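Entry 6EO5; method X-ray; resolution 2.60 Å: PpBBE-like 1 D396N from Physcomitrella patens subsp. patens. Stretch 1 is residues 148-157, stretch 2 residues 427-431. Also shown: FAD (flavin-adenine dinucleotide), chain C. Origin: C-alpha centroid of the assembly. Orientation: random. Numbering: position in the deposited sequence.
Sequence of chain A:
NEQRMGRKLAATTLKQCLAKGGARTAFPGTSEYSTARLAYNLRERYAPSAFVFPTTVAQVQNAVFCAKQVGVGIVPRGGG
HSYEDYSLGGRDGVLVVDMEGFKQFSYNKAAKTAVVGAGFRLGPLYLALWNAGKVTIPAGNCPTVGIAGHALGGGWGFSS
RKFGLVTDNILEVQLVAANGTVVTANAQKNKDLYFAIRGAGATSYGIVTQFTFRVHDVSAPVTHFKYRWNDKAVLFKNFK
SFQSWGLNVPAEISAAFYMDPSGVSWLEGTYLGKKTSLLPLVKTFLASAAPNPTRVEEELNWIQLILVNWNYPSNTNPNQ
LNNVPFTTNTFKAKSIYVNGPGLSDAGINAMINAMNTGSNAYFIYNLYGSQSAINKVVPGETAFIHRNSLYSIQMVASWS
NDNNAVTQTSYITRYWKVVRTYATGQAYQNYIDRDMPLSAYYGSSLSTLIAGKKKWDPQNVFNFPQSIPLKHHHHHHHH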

# COMPACT_ATOMS: atom_id res chain seq x y z
N ALA A 148 1.75 3.89 -7.74
CA ALA A 148 0.61 4.79 -7.81
C ALA A 148 -0.40 4.56 -6.69
O ALA A 148 -0.59 5.43 -5.84
N GLY A 149 -1.07 3.40 -6.70
CA GLY A 149 -1.96 3.07 -5.60
C GLY A 149 -1.26 3.15 -4.26
O GLY A 149 -1.75 3.79 -3.33
N HIS A 150 -0.10 2.50 -4.17
CA HIS A 150 0.73 2.54 -2.97
C HIS A 150 0.86 3.96 -2.42
O HIS A 150 0.49 4.23 -1.27
N ALA A 151 1.36 4.89 -3.25
CA ALA A 151 1.65 6.25 -2.80
C ALA A 151 0.37 7.04 -2.52
O ALA A 151 0.33 7.85 -1.58
N LEU A 152 -0.67 6.83 -3.33
CA LEU A 152 -1.91 7.58 -3.15
C LEU A 152 -2.68 7.15 -1.91
O LEU A 152 -3.60 7.86 -1.48
N GLY A 153 -2.32 6.01 -1.30
CA GLY A 153 -3.03 5.55 -0.12
C GLY A 153 -2.21 5.59 1.16
O GLY A 153 -2.72 5.25 2.24
N GLY A 154 -0.95 6.00 1.07
CA GLY A 154 -0.06 6.02 2.21
C GLY A 154 1.28 5.38 1.90
O GLY A 154 2.20 6.05 1.40
N GLY A 155 1.41 4.09 2.16
CA GLY A 155 2.65 3.40 1.88
C GLY A 155 3.60 3.33 3.05
O GLY A 155 4.30 4.30 3.36
N TRP A 156 3.63 2.18 3.72
CA TRP A 156 4.51 1.92 4.84
C TRP A 156 5.56 0.92 4.39
O TRP A 156 5.23 -0.11 3.80
N GLY A 157 6.83 1.23 4.65
CA GLY A 157 7.92 0.33 4.33
C GLY A 157 8.94 0.30 5.46
O GLY A 157 8.80 0.99 6.47
N ALA A 427 -8.86 2.12 10.11
CA ALA A 427 -8.25 1.11 9.26
C ALA A 427 -7.35 1.79 8.24
O ALA A 427 -7.45 3.00 8.02
N TYR A 428 -6.48 0.99 7.62
CA TYR A 428 -5.47 1.47 6.67
C TYR A 428 -5.96 1.25 5.24
O TYR A 428 -6.20 0.11 4.83
N GLN A 429 -6.10 2.35 4.49
CA GLN A 429 -6.80 2.30 3.21
C GLN A 429 -6.04 1.57 2.11
O GLN A 429 -6.65 1.24 1.08
N ASN A 430 -4.73 1.31 2.28
CA ASN A 430 -4.07 0.44 1.31
C ASN A 430 -4.36 -1.03 1.57
O ASN A 430 -4.06 -1.85 0.70
N TYR A 431 -4.92 -1.37 2.72
CA TYR A 431 -5.51 -2.70 2.93
C TYR A 431 -7.02 -2.65 2.70
O TYR A 431 -7.82 -3.13 3.51

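The contact is strikingly one-sided: stretch 1 meets stretch 2 with backbone atoms, mostly those of glycines, and the side chains that fill the gap come from Tyr428, Gln429 and Asn430. Gly153 and Asn430 have the largest covered area on their respective sides, with their CA atoms 5.4 Å apart. Asn430 points its CA-to-CB bond toward stretch 1, with chi1 at -90° (m), and its amide occupies the space that a side chain on Gly153 would need; an ideal CB there would fall 2.5 Å from Asn430 ND2. From this position Asn430 ND2 donates a weak hydrogen bond to Gly149 O at 3.4 Å, and it also approaches FAD O4' to 2.7 Å. Asn430 OD1 lies 3.3 Å from Gly153 C and 3.1 Å from His150 O, the latter a pair of acceptors and not a hydrogen bond.

Tyr428 leaves its backbone sideways, but its t rotamer (chi1 176°) carries the ring to the turn that follows the helix. Its hydroxyl accepts a hydrogen bond from Gly155 N (2.7 Å to Tyr428 OH) and donates one to the flavin, with Tyr428 OH 2.6 Å from FAD O2, so it couples the turn to the cofactor. The ring edge faces Gly154 CA, where a CB would sit a tight 3.1 Å from Tyr428 CE1. Gly154 and Gly155 both have positive phi, and their backbone angles alone call for glycine. Gln429, in the p rotamer, points toward stretch 1 and rests its aliphatic CG 3.4 Å from Gly153 O, while its amide is bonded elsewhere in the structure.

His150 points away from stretch 2, and its t rotamer places ND1 2.9 Å from FAD O2' in a hydrogen bond. Trp156 holds the flavin through its backbone: Trp156 N donates to FAD O2 (3.0 Å), and FAD N3 donates to Trp156 O (2.9 Å).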

# COMPACT_ATOMS: atom_id res chain seq x y z
CB ALA A 148 -0.08 4.65 -9.17
CB HIS A 150 2.10 1.95 -3.30
CG HIS A 150 2.96 1.66 -2.11
ND1 HIS A 150 2.60 0.73 -1.15
CD2 HIS A 150 4.17 2.14 -1.74
CE1 HIS A 150 3.55 0.67 -0.23
NE2 HIS A 150 4.52 1.51 -0.57
CB ALA A 151 2.50 6.99 -3.84
CB LEU A 152 -2.78 7.46 -4.40
CG LEU A 152 -2.23 8.11 -5.68
CD1 LEU A 152 -3.07 7.73 -6.88
CD2 LEU A 152 -2.09 9.63 -5.57
CB TRP A 156 3.72 1.37 6.03
CG TRP A 156 4.49 1.21 7.32
CD1 TRP A 156 4.41 2.01 8.43
CD2 TRP A 156 5.42 0.17 7.65
NE1 TRP A 156 5.25 1.55 9.42
CE2 TRP A 156 5.88 0.42 8.97
CE3 TRP A 156 5.92 -0.95 6.97
CZ2 TRP A 156 6.80 -0.41 9.60
CZ3 TRP A 156 6.84 -1.76 7.60
CH2 TRP A 156 7.27 -1.49 8.91
CB ALA A 427 -9.31 0.26 8.56
CB TYR A 428 -4.14 0.75 6.91
CG TYR A 428 -3.02 1.09 5.94
CD1 TYR A 428 -2.78 2.40 5.54
CD2 TYR A 428 -2.18 0.09 5.45
CE1 TYR A 428 -1.77 2.71 4.65
CE2 TYR A 428 -1.15 0.38 4.57
CZ TYR A 428 -0.94 1.69 4.18
OH TYR A 428 0.09 1.97 3.30
CB GLN A 429 -7.15 3.72 2.76
CG GLN A 429 -6.01 4.72 2.87
CD GLN A 429 -6.06 5.53 4.16
OE1 GLN A 429 -6.21 4.97 5.26
NE2 GLN A 429 -5.94 6.85 4.03
CB ASN A 430 -2.56 0.66 1.30
CG ASN A 430 -2.14 1.72 0.31
OD1 ASN A 430 -1.24 2.51 0.60
ND2 ASN A 430 -2.77 1.74 -0.85
CB TYR A 431 -5.15 -3.22 4.32
CG TYR A 431 -3.66 -3.30 4.58
CD1 TYR A 431 -2.76 -3.45 3.53
CD2 TYR A 431 -3.15 -3.21 5.87
CE1 TYR A 431 -1.40 -3.51 3.75
CE2 TYR A 431 -1.78 -3.28 6.10
CZ TYR A 431 -0.91 -3.43 5.04
OH TYR A 431 0.46 -3.49 5.26
PA FAD C . -3.88 -0.90 -8.07
O1A FAD C . -4.87 -2.04 -7.88
O2A FAD C . -3.45 -0.76 -9.51
O5B FAD C . -4.40 0.51 -7.50
C5B FAD C . -5.12 0.60 -6.29
C4B FAD C . -6.09 1.78 -6.31
O4B FAD C . -5.42 2.96 -6.72
C3B FAD C . -7.22 1.57 -7.30
O3B FAD C . -8.37 2.23 -6.81
C2B FAD C . -6.73 2.28 -8.53
O2B FAD C . -7.79 2.68 -9.36
C1B FAD C . -5.97 3.45 -7.93
N9A FAD C . -4.94 3.92 -8.89
C8A FAD C . -3.97 3.15 -9.49
N7A FAD C . -3.24 3.93 -10.32
C5A FAD C . -3.73 5.19 -10.25
C6A FAD C . -3.36 6.36 -10.89
N6A FAD C . -2.35 6.35 -11.75
N1A FAD C . -4.05 7.52 -10.63
C2A FAD C . -5.10 7.51 -9.75
N3A FAD C . -5.47 6.34 -9.11
C4A FAD C . -4.80 5.20 -9.37
N1 FAD C . 1.03 -1.76 1.42
C2 FAD C . 1.98 -1.07 2.18
O2 FAD C . 1.77 0.07 2.64
N3 FAD C . 3.20 -1.67 2.44
C4 FAD C . 3.48 -2.93 1.95
O4 FAD C . 4.57 -3.44 2.18
C4X FAD C . 2.54 -3.62 1.19
N5 FAD C . 2.85 -4.86 0.67
C5X FAD C . 2.06 -5.39 -0.34
C6 FAD C . 2.46 -6.57 -0.95
C7 FAD C . 1.77 -7.10 -2.06
C7M FAD C . 2.24 -8.38 -2.71
C8 FAD C . 0.58 -6.46 -2.47
C8M FAD C . -0.27 -7.04 -3.58
C9 FAD C . 0.15 -5.32 -1.77
C9A FAD C . 0.88 -4.75 -0.72
N10 FAD C . 0.46 -3.64 0.02
C10 FAD C . 1.33 -3.01 0.89
C1' FAD C . -0.82 -2.93 -0.30
C2' FAD C . -0.53 -1.87 -1.36
O2' FAD C . 0.06 -0.71 -0.83
C3' FAD C . -1.84 -1.49 -2.02
O3' FAD C . -2.35 -2.68 -2.58
C4' FAD C . -1.61 -0.42 -3.09
O4' FAD C . -2.76 0.39 -3.17
C5' FAD C . -1.26 -1.06 -4.43
O5' FAD C . -1.16 -0.12 -5.48
P FAD C . -1.20 -0.67 -7.00
O1P FAD C . -0.92 0.48 -7.95
O2P FAD C . -0.29 -1.84 -7.25
O3P FAD C . -2.67 -1.31 -7.10